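Local coordinates for protein aldehyde Dehydrogenase (Burkholderia cenocepacia, PDB 4O6R) that probably oxidises aldehydes with NAD(P)+ as coenzyme, as in other members of the aldehyde dehydrogenase family, and binds AMP in a nucleotide pocket, at residues R74-L79 with P169-G174; M161-K166 with L187-I192; W165-A170 with V177-S182; R191-M196 with V206-G211. All coordinates share one frame; numbering follows the deposited sequence. Where two conformers were deposited one is given.

In the fold
The four contacts form a layered path from a helix at a subunit boundary toward the AMP pocket. Interaction 1 lays helix 69-85 against the end of helix 159-172, which then serves interaction 2 as a helix neighbour and interaction 3 as a partner of strand 176-180. Interactions 2 and 4 share helix 187-199, and their centres are about 7 Å apart. Side chains of interactions 3 and 4 touch, M167 SD lying 3.6 Å from V206 CG1, and interaction 1 reaches interaction 4 through L171 CD1, 3.8 Å from M196 CE. The edge facing the nucleotide is polar, because K180 NZ of interaction 3 approaches G211 O of interaction 4 at 2.8 Å while also binding the AMP ribose. Interaction 1 lies away from that pocket.

Interaction 1: residues R74-L79 with P169-G174; sequences RLLLRL and PALAAG
L76 projects from helix 69-85 onto L171 and A172 in the last turn of helix 159-172, a crossover helix of the Rossmann-type coenzyme-binding domain. The contact illustrates how one branched side chain can join two helices. L76 CB and CG meet nothing across the interface; they serve as the stem. With CG beside the backbone N and anti to the carbonyl carbon (chi1 -66°), the stem leads straight to the opposing helix and the fork does the touching. One branch, CD2, comes no nearer than 4.3 Å to L171 CD1, a loose apolar approach. The other branch, CD1, sits over A172, in contact with both its CA and its methyl group. F117 of helix 102-123 and F201 also pack on L76, so the leucine is buried. Beyond it, R74 turns outward to a salt bridge with E84 of a neighbouring subunit, which places helix 69-85 between this core and a subunit boundary. Helix 159-172 closes just past the contact in a Schellman motif: G174, at positive phi, sends its N back to L171 O at 3.0 Å. The tightest apolar approach is L76 CD1 to A172 CB, 3.7 Å.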
# COMPACT_ATOMS: atom_id res chain seq x y z
N ARG A 74 5.34 -21.70 2.69
CA ARG A 74 5.45 -22.83 3.64
C ARG A 74 6.85 -23.47 3.60
O ARG A 74 7.43 -23.85 4.65
CB ARG A 74 4.34 -23.86 3.34
CG ARG A 74 4.33 -25.09 4.24
CD ARG A 74 3.94 -24.70 5.66
NE ARG A 74 3.50 -25.84 6.49
CZ ARG A 74 2.37 -26.53 6.29
NH1 ARG A 74 1.54 -26.22 5.27
NH2 ARG A 74 2.06 -27.53 7.08
N LEU A 75 7.43 -23.56 2.40
CA LEU A 75 8.76 -24.12 2.26
C LEU A 75 9.82 -23.26 2.96
O LEU A 75 10.70 -23.79 3.64
CB LEU A 75 9.11 -24.35 0.80
CG LEU A 75 8.43 -25.52 0.11
CD1 LEU A 75 8.53 -25.31 -1.40
CD2 LEU A 75 9.09 -26.82 0.54
N LEU A 76 9.72 -21.95 2.80
CA LEU A 76 10.61 -21.03 3.48
C LEU A 76 10.41 -21.11 5.01
O LEU A 76 11.38 -21.03 5.77
CB LEU A 76 10.41 -19.59 2.96
CG LEU A 76 10.82 -19.36 1.49
CD1 LEU A 76 10.19 -18.09 0.92
CD2 LEU A 76 12.32 -19.27 1.38
N LEU A 77 9.16 -21.23 5.46
CA LEU A 77 8.88 -21.40 6.87
C LEU A 77 9.55 -22.66 7.42
O LEU A 77 10.16 -22.63 8.51
CB LEU A 77 7.38 -21.44 7.16
CG LEU A 77 6.62 -20.14 6.90
CD1 LEU A 77 5.13 -20.35 7.19
CD2 LEU A 77 7.14 -19.00 7.75
N ARG A 78 9.39 -23.77 6.72
CA ARG A 78 10.05 -25.01 7.11
C ARG A 78 11.57 -24.87 7.13
O ARG A 78 12.22 -25.46 7.99
CB ARG A 78 9.73 -26.16 6.16
CG ARG A 78 8.40 -26.84 6.39
CD ARG A 78 8.21 -27.91 5.32
NE ARG A 78 6.81 -28.22 5.16
CZ ARG A 78 6.10 -28.92 6.02
NH1 ARG A 78 6.65 -29.41 7.12
NH2 ARG A 78 4.81 -29.14 5.77
N LEU A 79 12.13 -24.17 6.13
CA LEU A 79 13.58 -23.95 6.09
C LEU A 79 14.07 -23.22 7.35
O LEU A 79 15.09 -23.62 7.95
CB LEU A 79 13.99 -23.15 4.87
CG LEU A 79 15.50 -22.90 4.73
CD1 LEU A 79 16.30 -24.18 4.65
CD2 LEU A 79 15.74 -22.03 3.51
N PRO A 169 13.63 -13.23 -0.47
CA PRO A 169 12.69 -12.54 -1.32
C PRO A 169 12.60 -13.14 -2.71
O PRO A 169 11.51 -13.19 -3.27
CB PRO A 169 13.21 -11.10 -1.35
CG PRO A 169 14.63 -11.15 -0.96
CD PRO A 169 14.71 -12.33 -0.02
N ALA A 170 13.72 -13.57 -3.28
CA ALA A 170 13.71 -14.09 -4.66
C ALA A 170 12.75 -15.27 -4.77
O ALA A 170 11.94 -15.34 -5.71
CB ALA A 170 15.11 -14.49 -5.09
N LEU A 171 12.85 -16.18 -3.79
CA LEU A 171 12.09 -17.42 -3.79
C LEU A 171 10.65 -17.16 -3.44
O LEU A 171 9.74 -17.68 -4.10
CB LEU A 171 12.70 -18.42 -2.81
CG LEU A 171 14.03 -19.02 -3.27
CD1 LEU A 171 14.65 -19.85 -2.15
CD2 LEU A 171 13.84 -19.84 -4.54
N ALA A 172 10.44 -16.33 -2.43
CA ALA A 172 9.10 -15.97 -2.00
C ALA A 172 8.31 -15.40 -3.17
O ALA A 172 7.15 -15.75 -3.36
CB ALA A 172 9.13 -14.97 -0.87
N ALA A 173 8.97 -14.58 -3.97
CA ALA A 173 8.34 -13.92 -5.11
C ALA A 173 8.10 -14.81 -6.32
O ALA A 173 7.45 -14.37 -7.25
CB ALA A 173 9.15 -12.72 -5.53
N GLY A 174 8.55 -16.07 -6.28
CA GLY A 174 8.36 -16.98 -7.37
C GLY A 174 9.46 -17.09 -8.42
O GLY A 174 9.23 -17.68 -9.47

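Interaction 2: residues M161-K166 with L187-I192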
# COMPACT_ATOMS: atom_id res chain seq x y z
N MET A 161 24.21 -15.59 6.52
CA MET A 161 23.13 -14.61 6.55
C MET A 161 22.72 -14.18 5.14
O MET A 161 21.53 -14.00 4.87
CB MET A 161 23.55 -13.40 7.38
CG MET A 161 22.43 -12.72 8.14
SD MET A 161 23.17 -11.47 9.23
CE MET A 161 23.93 -10.39 7.99
N PHE A 162 23.70 -14.05 4.25
CA PHE A 162 23.40 -13.65 2.88
C PHE A 162 22.55 -14.64 2.13
O PHE A 162 21.82 -14.23 1.23
CB PHE A 162 24.68 -13.38 2.06
CG PHE A 162 25.39 -12.12 2.45
CD1 PHE A 162 24.71 -11.02 2.87
CD2 PHE A 162 26.76 -12.05 2.34
CE1 PHE A 162 25.38 -9.87 3.24
CE2 PHE A 162 27.43 -10.91 2.67
CZ PHE A 162 26.75 -9.81 3.11
N THR A 163 22.62 -15.94 2.47
CA THR A 163 21.71 -16.91 1.84
C THR A 163 20.27 -16.48 2.02
O THR A 163 19.47 -16.55 1.08
CB THR A 163 21.86 -18.37 2.34
OG1 THR A 163 21.47 -18.52 3.71
CG2 THR A 163 23.30 -18.85 2.17
N SER A 164 19.94 -16.05 3.22
CA SER A 164 18.59 -15.61 3.54
C SER A 164 18.26 -14.25 2.94
O SER A 164 17.18 -14.06 2.39
CB SER A 164 18.36 -15.61 5.05
OG SER A 164 19.06 -14.56 5.70
N TRP A 165 19.18 -13.30 3.02
CA TRP A 165 18.88 -11.96 2.48
C TRP A 165 18.60 -11.98 0.97
O TRP A 165 17.73 -11.28 0.47
CB TRP A 165 20.05 -11.01 2.74
CG TRP A 165 20.23 -10.59 4.15
CD1 TRP A 165 19.75 -11.19 5.28
CD2 TRP A 165 20.99 -9.47 4.58
NE1 TRP A 165 20.17 -10.50 6.41
CE2 TRP A 165 20.93 -9.44 6.00
CE3 TRP A 165 21.67 -8.45 3.91
CZ2 TRP A 165 21.53 -8.41 6.75
CZ3 TRP A 165 22.29 -7.43 4.66
CH2 TRP A 165 22.21 -7.43 6.06
N LYS A 166 19.37 -12.80 0.27
CA LYS A 166 19.23 -12.98 -1.17
C LYS A 166 18.06 -13.88 -1.58
O LYS A 166 17.19 -13.48 -2.37
CB LYS A 166 20.49 -13.62 -1.70
CG LYS A 166 21.70 -12.73 -1.62
CD LYS A 166 21.59 -11.61 -2.60
CE LYS A 166 21.98 -10.34 -1.92
NZ LYS A 166 21.66 -9.17 -2.79
N LEU A 187 31.00 -22.95 2.57
CA LEU A 187 30.53 -24.21 3.16
C LEU A 187 29.11 -24.15 3.76
O LEU A 187 28.30 -25.07 3.56
CB LEU A 187 31.55 -24.70 4.17
CG LEU A 187 32.92 -25.04 3.57
CD1 LEU A 187 33.89 -25.44 4.64
CD2 LEU A 187 32.80 -26.16 2.53
N SER A 188 28.78 -23.06 4.45
CA SER A 188 27.46 -22.96 5.07
C SER A 188 26.35 -22.86 4.02
O SER A 188 25.25 -23.39 4.22
CB SER A 188 27.46 -21.80 6.08
OG SER A 188 27.57 -20.56 5.41
N THR A 189 26.64 -22.27 2.86
CA THR A 189 25.70 -22.17 1.77
C THR A 189 25.32 -23.53 1.20
O THR A 189 24.17 -23.80 0.87
CB THR A 189 26.28 -21.27 0.66
OG1 THR A 189 26.54 -19.99 1.20
CG2 THR A 189 25.28 -21.13 -0.48
N LEU A 190 26.32 -24.40 1.08
CA LEU A 190 26.09 -25.76 0.65
C LEU A 190 25.23 -26.53 1.68
O LEU A 190 24.41 -27.35 1.31
CB LEU A 190 27.44 -26.44 0.39
CG LEU A 190 28.26 -25.81 -0.74
CD1 LEU A 190 29.52 -26.62 -0.98
CD2 LEU A 190 27.46 -25.78 -2.03
N ARG A 191 25.41 -26.27 2.97
CA ARG A 191 24.53 -26.87 3.98
C ARG A 191 23.10 -26.32 3.91
O ARG A 191 22.14 -27.07 4.05
CB ARG A 191 25.11 -26.68 5.40
CG ARG A 191 24.30 -27.31 6.54
CD ARG A 191 24.06 -28.80 6.35
NE ARG A 191 23.30 -29.37 7.48
CZ ARG A 191 22.35 -30.30 7.40
NH1 ARG A 191 22.00 -30.84 6.23
NH2 ARG A 191 21.73 -30.70 8.52
N ILE A 192 22.97 -25.01 3.67
CA ILE A 192 21.65 -24.42 3.50
C ILE A 192 20.89 -25.09 2.35
O ILE A 192 19.73 -25.44 2.51
CB ILE A 192 21.75 -22.90 3.27
CG1 ILE A 192 22.13 -22.20 4.56
CG2 ILE A 192 20.45 -22.30 2.71
CD1 ILE A 192 21.08 -22.34 5.67
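M161 O is gripped twice, by S164 OG at 2.7 Å and by W165 N at 3.1 Å, on the same helical turn that presents T163 to T189 and I192. The two helices, 159-172 and 187-199, are successive crossover helices of the Rossmann-type domain, and both pack on L179 of the strand that joins them. The hydroxyl of S164 reaches M161 O in the carbonyl plane and on a lone pair (C=O...OG angle 143°), so this polar group is settled within its own helix. T163 shows the same economy. Its OG1 lies between the backbone N and the carbonyl carbon (chi1 67°), a rotation that serves a hydrogen bond to L160 O one turn back and sends the methyl group to the other helix. That methyl, CG2, slides past T189 in the reverse direction, touching T189 OG1 at 3.6 Å and the T189 methyl slightly farther off. On its other flank T163 meets I192 at an oblique angle, with contact along both CG1 and CG2 of the isoleucine. F117 also packs on T163. The polar tip here borders hydrocarbon: T163 OG1 lies 3.8 Å from I192 CG1.

Interaction 3: residues W165-A170 with V177-S182; sequences WKMGPA and VVLKPS. With AMP (adenosine monophosphate), chain E.
M167 packs on V177 and L179, and A170 on V177; these apolar contacts make up most of this interface, a clear case of a helix resting on alternate side chains of a strand. M167 lies across both strand residues at about a right angle. Its CG comes to 3.7 Å from L179 CD1, and its SD, one bond further out, is 4.0 Å from V177 CG1. The two branches of V177 are divided between partners: CG1 takes the methionine, while CG2 meets A170 CB at 3.9 Å. K166 contributes only its CB, which grazes L179 CD1, before its chain bends away to a salt bridge with E467. All of this is the return leg of a beta-alpha-beta unit (strand 138-153, helix 159-172, strand 176-180) in the Rossmann-type domain; the short segments 165-170 and 177-180 run nearly antiparallel, at 174°, their axes approaching to 10.1 Å.

The polar interactions gather where the strand ends. K180 bends at chi2, chi3 and chi4, which brings NZ round to its own neighbour, P181 O, at 2.8 Å; the donor sits above that carbonyl plane, 45° out of it. The same nitrogen bonds AMP O2' at 3.0 Å and, more weakly, AMP O3' at 3.2 Å. It also forms a salt bridge with E183 and a hydrogen bond to G211 O. AMP is hydrogen-bonded as well to S234 N, V154 O, T237 OG1 and Q218 OE1.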
# COMPACT_ATOMS: atom_id res chain seq x y z
N TRP A 165 19.18 -13.30 3.02
CA TRP A 165 18.88 -11.96 2.48
C TRP A 165 18.60 -11.98 0.97
O TRP A 165 17.73 -11.28 0.47
CB TRP A 165 20.05 -11.01 2.74
CG TRP A 165 20.23 -10.59 4.15
CD1 TRP A 165 19.75 -11.19 5.28
CD2 TRP A 165 20.99 -9.47 4.58
NE1 TRP A 165 20.17 -10.50 6.41
CE2 TRP A 165 20.93 -9.44 6.00
CE3 TRP A 165 21.67 -8.45 3.91
CZ2 TRP A 165 21.53 -8.41 6.75
CZ3 TRP A 165 22.29 -7.43 4.66
CH2 TRP A 165 22.21 -7.43 6.06
N LYS A 166 19.37 -12.80 0.27
CA LYS A 166 19.23 -12.98 -1.17
C LYS A 166 18.06 -13.88 -1.58
O LYS A 166 17.19 -13.48 -2.37
CB LYS A 166 20.49 -13.62 -1.70
CG LYS A 166 21.70 -12.73 -1.62
CD LYS A 166 21.59 -11.61 -2.60
CE LYS A 166 21.98 -10.34 -1.92
NZ LYS A 166 21.66 -9.17 -2.79
N MET A 167 18.06 -15.09 -1.04
CA MET A 167 17.14 -16.09 -1.51
C MET A 167 15.75 -15.96 -0.93
O MET A 167 14.79 -16.36 -1.58
CB MET A 167 17.69 -17.50 -1.30
CG MET A 167 18.96 -17.72 -2.10
SD MET A 167 19.38 -19.47 -2.30
CE MET A 167 20.16 -19.81 -0.72
N GLY A 168 15.63 -15.40 0.27
CA GLY A 168 14.30 -15.19 0.85
C GLY A 168 13.32 -14.47 -0.08
O GLY A 168 12.30 -15.04 -0.45
N PRO A 169 13.63 -13.23 -0.47
CA PRO A 169 12.69 -12.54 -1.32
C PRO A 169 12.60 -13.14 -2.71
O PRO A 169 11.51 -13.19 -3.27
CB PRO A 169 13.21 -11.10 -1.35
CG PRO A 169 14.63 -11.15 -0.96
CD PRO A 169 14.71 -12.33 -0.02
N ALA A 170 13.72 -13.57 -3.28
CA ALA A 170 13.71 -14.09 -4.66
C ALA A 170 12.75 -15.27 -4.77
O ALA A 170 11.94 -15.34 -5.71
CB ALA A 170 15.11 -14.49 -5.09
N VAL A 177 16.56 -19.64 -8.72
CA VAL A 177 17.78 -19.01 -8.24
C VAL A 177 19.04 -19.76 -8.64
O VAL A 177 19.11 -20.96 -8.52
CB VAL A 177 17.76 -18.84 -6.70
CG1 VAL A 177 19.14 -18.47 -6.16
CG2 VAL A 177 16.75 -17.77 -6.34
N VAL A 178 20.02 -19.01 -9.13
CA VAL A 178 21.39 -19.50 -9.26
C VAL A 178 22.23 -18.56 -8.41
O VAL A 178 22.31 -17.36 -8.70
CB VAL A 178 21.87 -19.49 -10.71
CG1 VAL A 178 23.30 -19.97 -10.79
CG2 VAL A 178 20.93 -20.35 -11.58
N LEU A 179 22.81 -19.11 -7.35
CA LEU A 179 23.55 -18.33 -6.41
C LEU A 179 25.04 -18.73 -6.46
O LEU A 179 25.39 -19.91 -6.36
CB LEU A 179 22.96 -18.46 -5.01
CG LEU A 179 23.54 -17.52 -3.92
CD1 LEU A 179 22.48 -17.07 -2.92
CD2 LEU A 179 24.63 -18.20 -3.17
N LYS A 180 25.90 -17.73 -6.59
CA LYS A 180 27.35 -17.92 -6.54
C LYS A 180 27.90 -17.36 -5.23
O LYS A 180 28.14 -16.15 -5.11
CB LYS A 180 28.08 -17.28 -7.74
CG LYS A 180 29.57 -17.74 -7.78
CD LYS A 180 30.59 -16.69 -8.18
CE LYS A 180 31.18 -15.90 -7.04
NZ LYS A 180 32.08 -16.65 -6.13
N PRO A 181 28.08 -18.23 -4.22
CA PRO A 181 28.62 -17.73 -2.95
C PRO A 181 30.12 -17.55 -3.08
O PRO A 181 30.72 -18.02 -4.07
CB PRO A 181 28.29 -18.85 -1.97
CG PRO A 181 28.41 -20.09 -2.80
CD PRO A 181 27.90 -19.70 -4.18
N SER A 182 30.72 -16.90 -2.11
CA SER A 182 32.16 -16.73 -2.14
C SER A 182 32.85 -18.06 -2.05
O SER A 182 32.52 -18.90 -1.18
CB SER A 182 32.64 -15.89 -0.96
OG SER A 182 34.04 -15.81 -1.03
P AMP E . 34.49 -8.54 -4.92
O1P AMP E . 33.62 -7.34 -4.76
O2P AMP E . 35.17 -8.58 -6.30
O3P AMP E . 35.39 -8.79 -3.70
O5' AMP E . 33.54 -9.89 -4.92
C5' AMP E . 32.33 -10.21 -4.19
C4' AMP E . 31.69 -11.45 -4.88
O4' AMP E . 31.71 -11.24 -6.31
C3' AMP E . 32.38 -12.81 -4.69
O3' AMP E . 31.48 -13.95 -4.57
C2' AMP E . 33.28 -12.90 -5.94
O2' AMP E . 33.74 -14.21 -6.32
C1' AMP E . 32.43 -12.24 -7.03
N9 AMP E . 33.18 -11.67 -8.20
C8 AMP E . 34.49 -11.29 -8.26
N7 AMP E . 34.82 -10.85 -9.52
C5 AMP E . 33.70 -10.92 -10.30
C6 AMP E . 33.31 -10.61 -11.71
N6 AMP E . 34.19 -10.12 -12.59
N1 AMP E . 32.05 -10.82 -12.12
C2 AMP E . 31.15 -11.32 -11.26
N3 AMP E . 31.42 -11.64 -9.98
C4 AMP E . 32.64 -11.47 -9.43

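Interaction 4: residues R191-M196 with V206-G211; sequences RIVELM and VNIVPG
V193 overlaps I208 with its CB and both methyl groups, and its CG2 also covers V206, so that one short branched residue spans two positions of the strand. The contact closes a beta-alpha-beta unit (strand 176-180, helix 187-199, strand 206-208) of the Rossmann-type domain. The short segments 191-196 and 206-208 run roughly antiparallel, at 154°, their axes approaching to 9.4 Å. With V193 CG1 between the backbone N and the carbonyl carbon (chi1 75°), that branch faces I208 CG1, while CG2 is turned toward V206 CG1, 3.7 Å away, and reaches I208 CG1 slightly less closely. V193 runs past V206, and likewise past I208, in the opposite direction. I208 presents a single atom, CG1, which lies 3.7 Å from V193 CB.

One turn further along the helix, M196 extends beyond CG and crosses V206 at about a right angle. Its sulfur lies over the fork of the valine, with SD 3.8 Å from V206 CG1 and 3.9 Å from V206 CG2. M167 of helix 159-172 packs against both M196 and V206, continuing this apolar layer. The outward side of the helix is polar: R191 NH1 bridges E194 OE1 at 2.8 Å along a bent N-H path of 136°, and E198 is a second carboxylate partner of the same nitrogen. E194 OE1 is met from above its carboxylate plane, and one face of the R191 guanidinium carries L195 CD2, 3.3 Å above the plane and displaced toward the rim.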
# COMPACT_ATOMS: atom_id res chain seq x y z
N ARG A 191 25.41 -26.27 2.97
CA ARG A 191 24.53 -26.87 3.98
C ARG A 191 23.10 -26.32 3.91
O ARG A 191 22.14 -27.07 4.05
CB ARG A 191 25.11 -26.68 5.40
CG ARG A 191 24.30 -27.31 6.54
CD ARG A 191 24.06 -28.80 6.35
NE ARG A 191 23.30 -29.37 7.48
CZ ARG A 191 22.35 -30.30 7.40
NH1 ARG A 191 22.00 -30.84 6.23
NH2 ARG A 191 21.73 -30.70 8.52
N ILE A 192 22.97 -25.01 3.67
CA ILE A 192 21.65 -24.42 3.50
C ILE A 192 20.89 -25.09 2.35
O ILE A 192 19.73 -25.44 2.51
CB ILE A 192 21.75 -22.90 3.27
CG1 ILE A 192 22.13 -22.20 4.56
CG2 ILE A 192 20.45 -22.30 2.71
CD1 ILE A 192 21.08 -22.34 5.67
N VAL A 193 21.53 -25.27 1.20
CA VAL A 193 20.78 -25.82 0.07
C VAL A 193 20.46 -27.28 0.31
O VAL A 193 19.44 -27.77 -0.19
CB VAL A 193 21.46 -25.57 -1.30
CG1 VAL A 193 22.66 -26.47 -1.49
CG2 VAL A 193 20.46 -25.77 -2.42
N GLU A 194 21.31 -27.97 1.06
CA GLU A 194 21.00 -29.33 1.50
C GLU A 194 19.73 -29.35 2.36
O GLU A 194 18.86 -30.20 2.17
CB GLU A 194 22.18 -29.95 2.28
CG GLU A 194 22.00 -31.43 2.52
CD GLU A 194 23.15 -32.05 3.25
OE1 GLU A 194 23.79 -31.37 4.10
OE2 GLU A 194 23.41 -33.23 2.96
N LEU A 195 19.62 -28.40 3.30
CA LEU A 195 18.40 -28.29 4.11
C LEU A 195 17.20 -27.96 3.24
O LEU A 195 16.13 -28.51 3.46
CB LEU A 195 18.52 -27.25 5.23
CG LEU A 195 19.54 -27.57 6.32
CD1 LEU A 195 19.76 -26.42 7.29
CD2 LEU A 195 19.11 -28.81 7.07
N MET A 196 17.37 -27.06 2.28
CA MET A 196 16.32 -26.76 1.31
C MET A 196 15.79 -28.03 0.62
O MET A 196 14.57 -28.22 0.53
CB MET A 196 16.82 -25.74 0.27
CG MET A 196 16.97 -24.34 0.84
SD MET A 196 17.72 -23.29 -0.41
CE MET A 196 17.11 -21.69 0.13
N VAL A 206 16.69 -23.93 -6.60
CA VAL A 206 17.87 -23.26 -6.03
C VAL A 206 19.10 -24.04 -6.48
O VAL A 206 19.19 -25.26 -6.25
CB VAL A 206 17.85 -23.24 -4.49
CG1 VAL A 206 19.13 -22.64 -3.91
CG2 VAL A 206 16.65 -22.45 -4.02
N ASN A 207 20.03 -23.34 -7.12
CA ASN A 207 21.27 -23.92 -7.57
C ASN A 207 22.45 -23.11 -7.04
O ASN A 207 22.48 -21.88 -7.16
CB ASN A 207 21.31 -23.99 -9.08
CG ASN A 207 20.04 -24.58 -9.65
OD1 ASN A 207 19.96 -25.79 -9.85
ND2 ASN A 207 19.04 -23.75 -9.87
N ILE A 208 23.40 -23.80 -6.42
CA ILE A 208 24.58 -23.17 -5.83
C ILE A 208 25.84 -23.52 -6.63
O ILE A 208 26.16 -24.70 -6.81
CB ILE A 208 24.79 -23.60 -4.37
CG1 ILE A 208 23.48 -23.51 -3.59
CG2 ILE A 208 25.86 -22.75 -3.70
CD1 ILE A 208 22.92 -22.12 -3.45
N VAL A 209 26.56 -22.49 -7.06
CA VAL A 209 27.73 -22.68 -7.93
C VAL A 209 28.95 -21.88 -7.43
O VAL A 209 29.34 -20.89 -8.02
CB VAL A 209 27.39 -22.38 -9.38
CG1 VAL A 209 26.47 -23.47 -9.93
CG2 VAL A 209 26.72 -21.03 -9.51
N PRO A 210 29.54 -22.30 -6.30
CA PRO A 210 30.76 -21.67 -5.84
C PRO A 210 31.85 -21.82 -6.91
O PRO A 210 31.98 -22.88 -7.53
CB PRO A 210 31.17 -22.48 -4.60
CG PRO A 210 30.01 -23.36 -4.27
CD PRO A 210 29.28 -23.56 -5.58
N GLY A 211 32.63 -20.77 -7.10
CA GLY A 211 33.68 -20.73 -8.10
C GLY A 211 34.24 -19.33 -8.10
O GLY A 211 33.76 -18.46 -7.36